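Local structure of branched-chain-amino-acid aminotransferase (6NST) at residues D7-Y12 / L16-D21; G105-G110 / K117-I122; A57-L62 / D78-A83; F53-H58 / W302-K307; R222-T227 / K286-L291. The protein probably catalyses the pyridoxal-phosphate-dependent exchange of an amino group between leucine, isoleucine or valine and 2-oxoglutarate. The protein carries 1 engineered substitution. All coordinates share one frame; numbering follows the deposited sequence.

Interaction 1 of 5, residues D7-Y12 / L16-D21; sequences DGVIWY and LVQWRD
Ile10 lies over one face of the Trp19 indole. Its CD1 is 3.7 Å from the centroid of the five-membered ring, almost straight above it, a CH-pi contact. The extended tail of Ile10 (chi2 173°) carries this methyl to the ring. CG1 of Ile10 touches Trp19 CE3, beside the ring fusion, at 3.5 Å. His25 of the second subunit also meets this indole, and Trp19 NE1 bonds to Met3 O. Leu16 adds a smaller apolar patch. Its CD2 touches the edge of the Trp11 ring and lies 4.0 Å from Trp11 CB. The backbones join through Ile10 and Val17, a hydrogen-bonded antiparallel pair with Ile10 N to Val17 O at 2.9 Å. Further out, Trp19 N donates to Gly8 O at 3.0 Å, from above the carbonyl plane. Gly8 has backbone angles that suit glycine. The outer edge is a salt bridge. Arg20 NH1 reaches Asp7 OD1 at 2.6 Å in the guanidinium plane, and NH2 adds a weak bond to the same oxygen. The carboxylate plane is turned 75° from the guanidinium. Arg20 NE pairs with Asp5. This is a beta hairpin on the margin of the antiparallel sheet, with strand 15-18 outermost within the chain.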
# COMPACT_ATOMS: atom_id res chain seq x y z
N ASP A 7 43.42 15.74 17.95
CA ASP A 7 43.75 17.09 18.37
C ASP A 7 42.85 18.10 17.66
O ASP A 7 42.45 17.90 16.51
CB ASP A 7 45.21 17.41 18.09
CG ASP A 7 46.15 16.79 19.10
OD1 ASP A 7 45.65 16.11 20.02
OD2 ASP A 7 47.38 16.98 18.98
N GLY A 8 42.55 19.19 18.35
CA GLY A 8 41.72 20.24 17.82
C GLY A 8 40.65 20.63 18.81
O GLY A 8 40.73 20.32 20.00
N VAL A 9 39.63 21.33 18.31
CA VAL A 9 38.55 21.83 19.14
C VAL A 9 37.21 21.51 18.48
O VAL A 9 37.12 21.32 17.27
CB VAL A 9 38.66 23.35 19.40
CG1 VAL A 9 39.90 23.65 20.24
CG2 VAL A 9 38.71 24.11 18.08
N ILE A 10 36.18 21.45 19.31
CA ILE A 10 34.80 21.27 18.86
C ILE A 10 33.95 22.33 19.53
O ILE A 10 34.03 22.52 20.75
CB ILE A 10 34.27 19.86 19.18
CG1 ILE A 10 35.07 18.80 18.42
CG2 ILE A 10 32.79 19.75 18.85
CD1 ILE A 10 34.72 17.38 18.81
N TRP A 11 33.13 23.02 18.74
CA TRP A 11 32.16 23.95 19.30
C TRP A 11 31.09 23.16 20.03
O TRP A 11 30.43 22.30 19.44
CB TRP A 11 31.56 24.80 18.19
CG TRP A 11 30.72 25.95 18.67
CD1 TRP A 11 31.15 27.23 18.90
CD2 TRP A 11 29.32 25.94 18.95
NE1 TRP A 11 30.09 28.01 19.31
CE2 TRP A 11 28.96 27.24 19.35
CE3 TRP A 11 28.33 24.95 18.90
CZ2 TRP A 11 27.65 27.58 19.70
CZ3 TRP A 11 27.04 25.29 19.25
CH2 TRP A 11 26.71 26.59 19.65
N TYR A 12 30.91 23.45 21.32
CA TYR A 12 30.03 22.66 22.18
C TYR A 12 29.25 23.63 23.07
O TYR A 12 29.78 24.12 24.07
CB TYR A 12 30.84 21.67 23.01
CG TYR A 12 30.05 20.55 23.64
CD1 TYR A 12 28.67 20.61 23.77
CD2 TYR A 12 30.70 19.42 24.13
CE1 TYR A 12 27.96 19.58 24.36
CE2 TYR A 12 30.00 18.39 24.72
CZ TYR A 12 28.63 18.47 24.83
OH TYR A 12 27.94 17.44 25.42
N LEU A 16 34.10 26.71 22.59
CA LEU A 16 35.02 25.72 22.04
C LEU A 16 35.61 24.91 23.18
O LEU A 16 36.03 25.47 24.20
CB LEU A 16 36.13 26.39 21.23
CG LEU A 16 35.72 27.19 20.00
CD1 LEU A 16 36.90 28.00 19.50
CD2 LEU A 16 35.19 26.28 18.90
N VAL A 17 35.64 23.59 23.01
CA VAL A 17 36.23 22.70 23.99
C VAL A 17 37.21 21.80 23.25
O VAL A 17 37.12 21.60 22.04
CB VAL A 17 35.16 21.87 24.74
CG1 VAL A 17 34.59 20.78 23.85
CG2 VAL A 17 35.73 21.28 26.03
N GLN A 18 38.19 21.28 24.00
CA GLN A 18 39.14 20.34 23.42
C GLN A 18 38.40 19.15 22.82
O GLN A 18 37.37 18.72 23.34
CB GLN A 18 40.15 19.87 24.47
CG GLN A 18 41.01 20.98 25.05
CD GLN A 18 41.98 21.57 24.04
OE1 GLN A 18 42.21 20.99 22.98
NE2 GLN A 18 42.55 22.72 24.37
N TRP A 19 38.95 18.63 21.72
CA TRP A 19 38.27 17.57 20.98
C TRP A 19 37.96 16.37 21.87
O TRP A 19 36.82 15.89 21.92
CB TRP A 19 39.14 17.14 19.79
CG TRP A 19 38.41 16.33 18.77
CD1 TRP A 19 38.03 15.02 18.88
CD2 TRP A 19 37.99 16.76 17.47
NE1 TRP A 19 37.39 14.62 17.73
CE2 TRP A 19 37.35 15.66 16.85
CE3 TRP A 19 38.08 17.97 16.77
CZ2 TRP A 19 36.82 15.74 15.57
CZ3 TRP A 19 37.55 18.04 15.50
CH2 TRP A 19 36.92 16.94 14.91
N ARG A 20 38.97 15.88 22.60
CA ARG A 20 38.76 14.73 23.47
C ARG A 20 37.87 15.05 24.67
O ARG A 20 37.35 14.12 25.30
CB ARG A 20 40.10 14.18 23.94
CG ARG A 20 41.02 13.74 22.81
CD ARG A 20 42.40 13.39 23.33
NE ARG A 20 43.29 12.91 22.27
CZ ARG A 20 44.04 13.71 21.51
NH1 ARG A 20 44.01 15.02 21.69
NH2 ARG A 20 44.82 13.19 20.57
N ASP A 21 37.69 16.33 24.99
CA ASP A 21 36.81 16.73 26.08
C ASP A 21 35.37 16.92 25.64
O ASP A 21 34.49 17.05 26.50
CB ASP A 21 37.32 18.03 26.72
CG ASP A 21 38.63 17.85 27.46
OD1 ASP A 21 38.88 16.73 27.96
OD2 ASP A 21 39.41 18.82 27.54

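Interaction 2 of 5, residues G105-G110 / K117-I122; sequences GSEGMG and KVHVII
Glu107 curls its carboxylate against the backbone N and CB of Lys117. The chain is bent at chi2 (67°), which turns OE1 to the Lys117 N-H. OE1 accepts a weak hydrogen bond from Lys117 N at 3.3 Å. The carboxylate carbon CD of Glu107 also rests 3.5 Å from Lys117 CB. The Lys117 side chain takes its own course. Its CG is anti to the backbone N (chi1 -171°) and the chain runs straight until a bend at its last torsion. This puts NZ over one face of the His119 ring, toward the rim and 3.8 Å above the plane. NZ therefore stays 6.2 Å from Glu107 OE2, too far for a salt bridge. His119 turns its ring toward Gly105, with CD2 3.4 Å from Gly105 CA. The lack of a side chain on Gly105 lets the imidazole come this close. Glu107 OE2 lies at the ring edge, 4.1 Å from His119 NE2, with carboxylate and ring planes 22° apart. The backbone hydrogen bond from Gly105 N to Lys117 O is short as modelled, 2.6 Å. It joins the end of strand 96-104 to the start of strand 118-126, where the long connecting loop opens. His119 NE2 is buried here with no partner in the model. Asp13, bonded to ND1, and less so Glu107 could favour a protonated imidazole, while Lys117 NZ would probably oppose it.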
# COMPACT_ATOMS: atom_id res chain seq x y z
N GLY A 105 19.75 16.27 25.69
CA GLY A 105 20.75 15.95 26.68
C GLY A 105 20.37 14.77 27.54
O GLY A 105 19.45 14.00 27.24
N SER A 106 21.09 14.62 28.66
CA SER A 106 20.83 13.54 29.60
C SER A 106 20.02 14.00 30.81
O SER A 106 20.45 13.84 31.96
CB SER A 106 22.16 12.92 30.04
OG SER A 106 23.04 13.91 30.53
N GLU A 107 18.84 14.58 30.56
CA GLU A 107 17.98 15.05 31.64
C GLU A 107 16.94 14.01 32.04
O GLU A 107 16.86 13.63 33.22
CB GLU A 107 17.31 16.37 31.24
CG GLU A 107 18.20 17.59 31.39
CD GLU A 107 19.35 17.59 30.41
OE1 GLU A 107 19.18 17.05 29.30
OE2 GLU A 107 20.44 18.11 30.76
N GLY A 108 16.15 13.54 31.09
CA GLY A 108 15.16 12.51 31.32
C GLY A 108 15.49 11.23 30.56
O GLY A 108 16.48 11.12 29.85
N MET A 109 14.61 10.25 30.75
CA MET A 109 14.79 8.95 30.10
C MET A 109 13.50 8.36 29.55
O MET A 109 13.54 7.24 29.02
CB MET A 109 15.44 7.96 31.08
CG MET A 109 16.35 6.95 30.41
SD MET A 109 17.61 7.74 29.38
CE MET A 109 18.47 6.30 28.76
N GLY A 110 12.37 9.06 29.66
CA GLY A 110 11.13 8.60 29.07
C GLY A 110 10.90 9.17 27.68
O GLY A 110 11.58 10.09 27.24
N LYS A 117 16.96 18.96 27.81
CA LYS A 117 17.77 20.09 27.36
C LYS A 117 18.34 19.80 25.98
O LYS A 117 18.73 18.67 25.68
CB LYS A 117 18.90 20.37 28.35
CG LYS A 117 19.66 21.66 28.08
CD LYS A 117 20.71 21.92 29.15
CE LYS A 117 21.47 23.21 28.89
NZ LYS A 117 22.18 23.17 27.58
N VAL A 118 18.36 20.83 25.14
CA VAL A 118 18.88 20.73 23.78
C VAL A 118 20.34 21.16 23.79
O VAL A 118 20.67 22.26 24.25
CB VAL A 118 18.06 21.59 22.81
CG1 VAL A 118 18.64 21.50 21.41
CG2 VAL A 118 16.60 21.15 22.82
N HIS A 119 21.21 20.30 23.28
CA HIS A 119 22.63 20.59 23.12
C HIS A 119 22.98 20.65 21.64
O HIS A 119 22.34 20.00 20.81
CB HIS A 119 23.49 19.54 23.82
CG HIS A 119 23.23 19.43 25.29
ND1 HIS A 119 24.13 19.85 26.25
CD2 HIS A 119 22.16 18.94 25.97
CE1 HIS A 119 23.63 19.63 27.45
NE2 HIS A 119 22.44 19.07 27.31
N VAL A 120 24.02 21.42 21.31
CA VAL A 120 24.46 21.59 19.94
C VAL A 120 25.98 21.42 19.89
O VAL A 120 26.70 22.01 20.70
CB VAL A 120 24.06 22.97 19.38
CG1 VAL A 120 24.55 23.13 17.95
CG2 VAL A 120 22.56 23.17 19.46
N ILE A 121 26.46 20.62 18.93
CA ILE A 121 27.89 20.45 18.71
C ILE A 121 28.19 20.63 17.23
O ILE A 121 27.38 20.26 16.37
CB ILE A 121 28.41 19.08 19.20
CG1 ILE A 121 27.61 17.93 18.57
CG2 ILE A 121 28.38 19.02 20.71
CD1 ILE A 121 28.33 17.23 17.43
N ILE A 122 29.34 21.22 16.94
CA ILE A 122 29.78 21.40 15.56
C ILE A 122 31.23 20.97 15.44
O ILE A 122 32.14 21.71 15.85
CB ILE A 122 29.60 22.86 15.08
CG1 ILE A 122 28.15 23.30 15.28
CG2 ILE A 122 29.99 22.98 13.62
CD1 ILE A 122 27.89 24.73 14.90

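Interaction 3 of 5, residues A57-L62 / D78-A83; sequences AHTDRL and DEINEA. With SO4 (sulfate ion), chain G.
Thr59 meets Ile80 and Asn81 in a small, buried helix-helix contact. It joins helix 55-68 to helix 77-89. The local axes pass 10.0 Å apart at 130°, and the two segments bury only 166 Å² between them. Thr59 CG2 meets Ile80 CG2 at 4.0 Å. Leu62 CD2 is a looser neighbour of the same Ile80 methyl. Beside this apolar patch, Thr59 OG1 lies 3.0 Å from Asn81 OD1. Thr59 OG1 also hydrogen-bonds to Leu55 O of its own helix, so the bond to Asn81 is not settled. With chi1 of Thr59 at -64°, both of its branches touch Ile80 CG2, and CG2 also meets Asn81. Arg61 leaves the same helix in another direction. Its chain bends at chi3 (66°), and the end of the guanidinium holds a sulfate. NH2 bonds to sulfate O1 at 2.8 Å and NH1 to the same oxygen at 3.0 Å, both in the guanidinium plane. Glu39 binds Arg61 NE. Thr257, Thr221 and Ile220 N also bond the sulfate. The ion was probably picked up during crystallisation. Arg61 touches Lys160, which is consistent with a pocket for the cofactor phosphate, as in class IV aminotransferases.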
# COMPACT_ATOMS: atom_id res chain seq x y z
N ALA A 57 22.12 27.64 3.55
CA ALA A 57 21.16 26.59 3.23
C ALA A 57 21.27 25.42 4.21
O ALA A 57 20.26 24.80 4.56
CB ALA A 57 21.36 26.11 1.80
N HIS A 58 22.49 25.11 4.66
CA HIS A 58 22.65 24.02 5.60
C HIS A 58 22.18 24.42 7.00
O HIS A 58 21.60 23.60 7.72
CB HIS A 58 24.11 23.55 5.62
CG HIS A 58 24.49 22.75 4.41
ND1 HIS A 58 24.20 21.41 4.29
CD2 HIS A 58 25.12 23.11 3.27
CE1 HIS A 58 24.64 20.97 3.12
NE2 HIS A 58 25.20 21.98 2.49
N THR A 59 22.43 25.67 7.39
CA THR A 59 21.94 26.15 8.68
C THR A 59 20.42 26.28 8.68
O THR A 59 19.77 25.95 9.67
CB THR A 59 22.60 27.49 9.02
OG1 THR A 59 24.01 27.30 9.18
CG2 THR A 59 22.03 28.07 10.30
N ASP A 60 19.85 26.75 7.57
CA ASP A 60 18.39 26.86 7.47
C ASP A 60 17.73 25.48 7.52
O ASP A 60 16.66 25.32 8.12
CB ASP A 60 17.99 27.59 6.19
CG ASP A 60 18.18 29.09 6.29
OD1 ASP A 60 18.42 29.59 7.41
OD2 ASP A 60 18.10 29.76 5.24
N ARG A 61 18.35 24.49 6.89
CA ARG A 61 17.78 23.15 6.92
C ARG A 61 17.90 22.53 8.30
O ARG A 61 17.02 21.76 8.72
CB ARG A 61 18.44 22.26 5.87
CG ARG A 61 17.69 20.96 5.62
CD ARG A 61 18.24 20.24 4.41
NE ARG A 61 19.61 19.77 4.61
CZ ARG A 61 20.32 19.13 3.69
NH1 ARG A 61 21.56 18.74 3.96
NH2 ARG A 61 19.80 18.89 2.49
N LEU A 62 18.97 22.85 9.03
CA LEU A 62 19.09 22.37 10.41
C LEU A 62 17.95 22.90 11.27
O LEU A 62 17.33 22.14 12.03
CB LEU A 62 20.44 22.79 11.00
CG LEU A 62 20.78 22.17 12.35
CD1 LEU A 62 21.03 20.67 12.21
CD2 LEU A 62 21.98 22.86 12.98
N ASP A 78 22.45 32.95 13.20
CA ASP A 78 23.69 33.72 13.10
C ASP A 78 24.77 33.13 13.99
O ASP A 78 25.95 33.12 13.61
CB ASP A 78 23.44 35.18 13.46
CG ASP A 78 24.67 36.05 13.28
OD1 ASP A 78 25.05 36.31 12.12
OD2 ASP A 78 25.26 36.46 14.29
N GLU A 79 24.40 32.63 15.17
CA GLU A 79 25.39 31.97 16.02
C GLU A 79 25.87 30.67 15.41
O GLU A 79 27.06 30.35 15.46
CB GLU A 79 24.80 31.72 17.41
CG GLU A 79 24.30 32.96 18.11
CD GLU A 79 23.85 32.68 19.53
OE1 GLU A 79 24.72 32.48 20.40
OE2 GLU A 79 22.62 32.63 19.76
N ILE A 80 24.95 29.90 14.82
CA ILE A 80 25.33 28.62 14.21
C ILE A 80 26.22 28.85 13.00
O ILE A 80 27.22 28.14 12.81
CB ILE A 80 24.08 27.80 13.86
CG1 ILE A 80 23.31 27.44 15.13
CG2 ILE A 80 24.46 26.54 13.10
CD1 ILE A 80 24.15 26.71 16.16
N ASN A 81 25.88 29.83 12.16
CA ASN A 81 26.74 30.17 11.04
C ASN A 81 28.13 30.58 11.52
O ASN A 81 29.14 30.16 10.94
CB ASN A 81 26.12 31.30 10.21
CG ASN A 81 24.84 30.88 9.51
OD1 ASN A 81 24.87 30.08 8.58
ND2 ASN A 81 23.72 31.44 9.95
N GLU A 82 28.19 31.38 12.58
CA GLU A 82 29.48 31.80 13.11
C GLU A 82 30.22 30.63 13.75
O GLU A 82 31.45 30.51 13.61
CB GLU A 82 29.28 32.93 14.12
CG GLU A 82 30.42 33.93 14.16
CD GLU A 82 30.54 34.72 12.87
OE1 GLU A 82 29.52 34.92 12.19
OE2 GLU A 82 31.67 35.15 12.54
N ALA A 83 29.50 29.76 14.45
CA ALA A 83 30.14 28.60 15.07
C ALA A 83 30.63 27.61 14.03
O ALA A 83 31.69 26.99 14.21
CB ALA A 83 29.17 27.92 16.04
S SO4 G . 22.84 16.87 0.60
O1 SO4 G . 22.02 17.95 1.13
O2 SO4 G . 23.99 16.65 1.47
O3 SO4 G . 22.05 15.64 0.53
O4 SO4 G . 23.31 17.22 -0.74

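Interaction 4 of 5, residues F53-H58 / W302-K307; sequences FRLQAH and WRTLVK
The carbonyl oxygen of Trp302 takes one nearly straight hydrogen bond, from Arg54 N at 2.6 Å and 170°, and a weaker CA-H...O contact from Phe53 CA at 3.2 Å. The side chain of Arg54 then runs alongside the Trp302 indole. A bend at chi3 (68°) lets the guanidinium lie flat on the ring, with centres 4.1 Å apart and planes at 16°. The cation-pi contact is off-centre. Arg54 CD sits more squarely, 4.0 Å from the centroid of the five-membered ring. Arg54 CG sits over the centre of the Phe53 ring and also touches Trp302 CG. One water bridges the other end. It accepts from Leu55 N at 2.7 Å and bonds to Thr304 OG1 at 2.8 Å. This serves a backbone N-H in the first turn of the helix. Arg54 holds the N-cap position. Arg54 NH1 also bonds to Asn223 of helix 220-231. His299 stacks on Trp302. The segments pair as antiparallel strands only at Phe53 and Arg303. The C-terminal strand 303-305 thus closes the sheet beside strand 51-53, with helix 77-89 near Leu55 and helix 279-292 against Phe53 and Trp302.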
# COMPACT_ATOMS: atom_id res chain seq x y z
N PHE A 53 30.60 26.00 1.65
CA PHE A 53 29.69 26.02 0.51
C PHE A 53 28.25 26.01 1.00
O PHE A 53 27.83 25.05 1.66
CB PHE A 53 29.95 24.84 -0.42
CG PHE A 53 29.07 24.83 -1.64
CD1 PHE A 53 29.22 25.80 -2.62
CD2 PHE A 53 28.09 23.87 -1.79
CE1 PHE A 53 28.41 25.80 -3.74
CE2 PHE A 53 27.27 23.87 -2.91
CZ PHE A 53 27.43 24.83 -3.88
N ARG A 54 27.51 27.06 0.67
CA ARG A 54 26.11 27.22 1.04
C ARG A 54 25.90 27.00 2.54
O ARG A 54 25.16 26.12 2.98
CB ARG A 54 25.21 26.29 0.21
CG ARG A 54 25.39 26.47 -1.28
CD ARG A 54 24.19 25.95 -2.05
NE ARG A 54 23.01 26.78 -1.83
CZ ARG A 54 21.85 26.62 -2.46
NH1 ARG A 54 21.71 25.66 -3.37
NH2 ARG A 54 20.84 27.43 -2.20
N LEU A 55 26.60 27.83 3.32
CA LEU A 55 26.45 27.78 4.77
C LEU A 55 25.02 28.07 5.19
O LEU A 55 24.48 27.41 6.09
CB LEU A 55 27.41 28.77 5.42
CG LEU A 55 27.30 28.92 6.93
CD1 LEU A 55 27.51 27.57 7.61
CD2 LEU A 55 28.29 29.95 7.46
N GLN A 56 24.37 29.04 4.54
CA GLN A 56 23.03 29.44 4.94
C GLN A 56 22.02 28.33 4.69
O GLN A 56 21.14 28.08 5.53
CB GLN A 56 22.63 30.72 4.19
CG GLN A 56 21.20 31.20 4.46
CD GLN A 56 21.03 31.79 5.84
OE1 GLN A 56 21.98 31.91 6.62
NE2 GLN A 56 19.80 32.19 6.16
N ALA A 57 22.12 27.64 3.55
CA ALA A 57 21.16 26.59 3.23
C ALA A 57 21.27 25.42 4.21
O ALA A 57 20.26 24.80 4.56
CB ALA A 57 21.36 26.11 1.80
N HIS A 58 22.49 25.11 4.66
CA HIS A 58 22.65 24.02 5.60
C HIS A 58 22.18 24.42 7.00
O HIS A 58 21.60 23.60 7.72
CB HIS A 58 24.11 23.55 5.62
CG HIS A 58 24.49 22.75 4.41
ND1 HIS A 58 24.20 21.41 4.29
CD2 HIS A 58 25.12 23.11 3.27
CE1 HIS A 58 24.64 20.97 3.12
NE2 HIS A 58 25.20 21.98 2.49
N TRP A 302 27.24 31.78 -2.10
CA TRP A 302 27.29 30.36 -1.77
C TRP A 302 28.65 29.93 -1.23
O TRP A 302 28.81 28.76 -0.86
CB TRP A 302 26.94 29.52 -3.01
CG TRP A 302 25.48 29.58 -3.37
CD1 TRP A 302 24.49 30.24 -2.70
CD2 TRP A 302 24.84 28.94 -4.49
NE1 TRP A 302 23.29 30.06 -3.33
CE2 TRP A 302 23.47 29.27 -4.43
CE3 TRP A 302 25.30 28.13 -5.53
CZ2 TRP A 302 22.56 28.81 -5.37
CZ3 TRP A 302 24.39 27.68 -6.47
CH2 TRP A 302 23.03 28.02 -6.38
N ARG A 303 29.62 30.83 -1.16
CA ARG A 303 30.95 30.54 -0.61
C ARG A 303 31.22 31.54 0.51
O ARG A 303 31.52 32.71 0.25
CB ARG A 303 32.02 30.60 -1.69
CG ARG A 303 31.89 29.53 -2.76
CD ARG A 303 32.95 29.69 -3.83
NE ARG A 303 32.83 30.96 -4.53
CZ ARG A 303 32.05 31.15 -5.59
NH1 ARG A 303 31.34 30.15 -6.08
NH2 ARG A 303 32.00 32.35 -6.17
N THR A 304 31.12 31.08 1.75
CA THR A 304 31.32 31.92 2.93
C THR A 304 32.72 31.68 3.46
O THR A 304 33.02 30.59 3.96
CB THR A 304 30.26 31.63 3.99
OG1 THR A 304 28.96 31.90 3.45
CG2 THR A 304 30.48 32.51 5.22
N LEU A 305 33.58 32.70 3.36
CA LEU A 305 34.95 32.59 3.84
C LEU A 305 34.97 32.26 5.33
O LEU A 305 34.12 32.71 6.10
CB LEU A 305 35.71 33.89 3.59
CG LEU A 305 35.97 34.24 2.12
CD1 LEU A 305 36.74 35.55 2.01
CD2 LEU A 305 36.72 33.11 1.44
N VAL A 306 35.95 31.45 5.73
CA VAL A 306 36.04 30.98 7.11
C VAL A 306 36.88 31.93 7.96
O VAL A 306 36.53 32.21 9.11
CB VAL A 306 36.61 29.55 7.12
CG1 VAL A 306 36.90 29.11 8.53
CG2 VAL A 306 35.63 28.59 6.46
N LYS A 307 37.98 32.45 7.41
CA LYS A 307 38.82 33.40 8.13
C LYS A 307 38.38 34.83 7.84
O LYS A 307 37.25 35.22 8.13
CB LYS A 307 40.28 33.21 7.77
O HOH W 1 28.03 29.72 2.01

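Interaction 5 of 5, residues R222-T227 / K286-L291; sequences RNTILT and KAYFDL
The Tyr288 ring is met obliquely along its CD1-CE1 side by Thr224 and Ile225. Neither comes squarely over a face or in at an edge. Thr224 OG1 is 3.6 Å from Tyr288 CE1, and Ile225 CD1 is 3.9 Å from Tyr288 CD1. The ring reaches the other helix because its CG is anti to the backbone N (chi1 180°). Leu228 and Thr221 of helix 220-231 also touch the Tyr288 side chain. Ile225 crosses it at about a right angle, and the branch ends with CD1 at the tyrosine. Ile225 also packs on Phe201 of strand 199-204. Thr224 OG1 occupies the slot between its backbone N and carbonyl carbon, chi1 64°. From there it bonds to Thr221 O of its own helix. It meets Tyr288 at carbon atoms, by van der Waals contact. Thr227 OG1 bonds instead one residue further back, to Asn223 O at 3.2 Å. Thr227 N reaches that oxygen from the opposite face of the carbonyl plane. The contact is slight, burying 120 Å² over the two segments. Its closest backbone approach is Ile225 CA to Tyr288 CA, 7.4 Å. It is a small, mostly apolar helix-helix contact where helix 279-292 packs on helix 220-231, the helix that lies on strands 199-204 and 235-238 of the mixed sheet.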
# COMPACT_ATOMS: atom_id res chain seq x y z
N ARG A 222 21.49 18.42 -4.69
CA ARG A 222 20.50 18.26 -5.74
C ARG A 222 19.96 19.61 -6.19
O ARG A 222 19.78 19.85 -7.39
CB ARG A 222 19.36 17.37 -5.24
CG ARG A 222 18.17 17.28 -6.18
CD ARG A 222 17.00 16.59 -5.49
NE ARG A 222 15.89 16.36 -6.40
CZ ARG A 222 14.95 17.26 -6.67
NH1 ARG A 222 14.98 18.45 -6.09
NH2 ARG A 222 13.97 16.96 -7.52
N ASN A 223 19.73 20.52 -5.24
CA ASN A 223 19.22 21.85 -5.59
C ASN A 223 20.25 22.65 -6.37
O ASN A 223 19.89 23.42 -7.27
CB ASN A 223 18.80 22.60 -4.33
CG ASN A 223 18.23 23.97 -4.63
OD1 ASN A 223 18.97 24.94 -4.79
ND2 ASN A 223 16.91 24.06 -4.71
N THR A 224 21.53 22.49 -6.05
CA THR A 224 22.57 23.19 -6.80
C THR A 224 22.66 22.67 -8.23
O THR A 224 22.90 23.44 -9.16
CB THR A 224 23.92 23.06 -6.10
OG1 THR A 224 24.32 21.69 -6.08
CG2 THR A 224 23.84 23.57 -4.67
N ILE A 225 22.48 21.36 -8.41
CA ILE A 225 22.56 20.79 -9.75
C ILE A 225 21.39 21.28 -10.61
O ILE A 225 21.56 21.57 -11.80
CB ILE A 225 22.61 19.25 -9.68
CG1 ILE A 225 24.06 18.76 -9.75
CG2 ILE A 225 21.82 18.62 -10.82
CD1 ILE A 225 24.94 19.24 -8.62
N LEU A 226 20.20 21.41 -10.01
CA LEU A 226 19.08 21.99 -10.75
C LEU A 226 19.40 23.41 -11.20
O LEU A 226 19.03 23.81 -12.32
CB LEU A 226 17.81 21.99 -9.89
CG LEU A 226 17.33 20.73 -9.17
CD1 LEU A 226 15.87 20.88 -8.74
CD2 LEU A 226 17.52 19.48 -10.00
N THR A 227 20.09 24.18 -10.36
CA THR A 227 20.52 25.52 -10.74
C THR A 227 21.58 25.46 -11.83
O THR A 227 21.50 26.18 -12.83
CB THR A 227 21.06 26.26 -9.52
OG1 THR A 227 20.03 26.35 -8.52
CG2 THR A 227 21.52 27.66 -9.90
N LYS A 286 32.01 18.96 -13.50
CA LYS A 286 32.95 20.06 -13.63
C LYS A 286 32.36 21.35 -13.08
O LYS A 286 33.02 22.08 -12.33
CB LYS A 286 33.34 20.23 -15.10
CG LYS A 286 34.20 21.45 -15.39
CD LYS A 286 35.64 21.24 -14.95
CE LYS A 286 36.52 22.39 -15.41
NZ LYS A 286 36.42 22.61 -16.88
N ALA A 287 31.11 21.65 -13.44
CA ALA A 287 30.48 22.88 -12.99
C ALA A 287 30.33 22.91 -11.47
O ALA A 287 30.51 23.96 -10.85
CB ALA A 287 29.12 23.05 -13.66
N TYR A 288 30.02 21.77 -10.86
CA TYR A 288 29.87 21.74 -9.41
C TYR A 288 31.21 21.90 -8.71
O TYR A 288 31.31 22.62 -7.71
CB TYR A 288 29.18 20.45 -8.96
CG TYR A 288 28.98 20.37 -7.47
CD1 TYR A 288 27.94 21.04 -6.85
CD2 TYR A 288 29.85 19.63 -6.67
CE1 TYR A 288 27.76 20.98 -5.47
CE2 TYR A 288 29.68 19.56 -5.30
CZ TYR A 288 28.63 20.23 -4.71
OH TYR A 288 28.46 20.16 -3.35
N PHE A 289 32.26 21.24 -9.21
CA PHE A 289 33.58 21.37 -8.60
C PHE A 289 34.13 22.78 -8.78
O PHE A 289 34.76 23.32 -7.86
CB PHE A 289 34.53 20.33 -9.18
CG PHE A 289 34.46 18.99 -8.51
CD1 PHE A 289 35.41 18.62 -7.58
CD2 PHE A 289 33.44 18.11 -8.81
CE1 PHE A 289 35.34 17.39 -6.96
CE2 PHE A 289 33.36 16.88 -8.20
CZ PHE A 289 34.32 16.51 -7.27
N ASP A 290 33.92 23.38 -9.95
CA ASP A 290 34.34 24.77 -10.16
C ASP A 290 33.62 25.71 -9.21
O ASP A 290 34.20 26.70 -8.75
CB ASP A 290 34.10 25.19 -11.60
CG ASP A 290 35.02 24.49 -12.58
OD1 ASP A 290 35.99 23.85 -12.13
OD2 ASP A 290 34.77 24.58 -13.80
N LEU A 291 32.35 25.42 -8.90
CA LEU A 291 31.57 26.30 -8.04
C LEU A 291 32.03 26.21 -6.59
O LEU A 291 32.28 27.24 -5.95
CB LEU A 291 30.09 25.94 -8.16
CG LEU A 291 29.12 26.79 -7.33
CD1 LEU A 291 29.09 28.22 -7.86
CD2 LEU A 291 27.74 26.17 -7.34

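Interactions 1 and 2 share the antiparallel sheet, where Trp11 O lies 2.9 Å from Ile122 N. Both reach interaction 3 at Ala83, whose CB is 3.4 Å from Trp11 CE2. Interactions 3 and 4 share Ala57 and His58 on helix 55-68, their centres 9 Å apart. Interaction 4 touches interaction 5, with Arg303 NH1 3.1 Å from Leu291 O. The centres of interactions 2 and 5 lie 36 Å apart. Interaction 3 carries the sulfate on Arg61 and comes nearest the probable cofactor lysine, with the side chains of Leu62 and Lys160 about 7 Å apart. For Phe53 of interaction 4 and Tyr288 of interaction 5 this distance is about 12 and 11 Å.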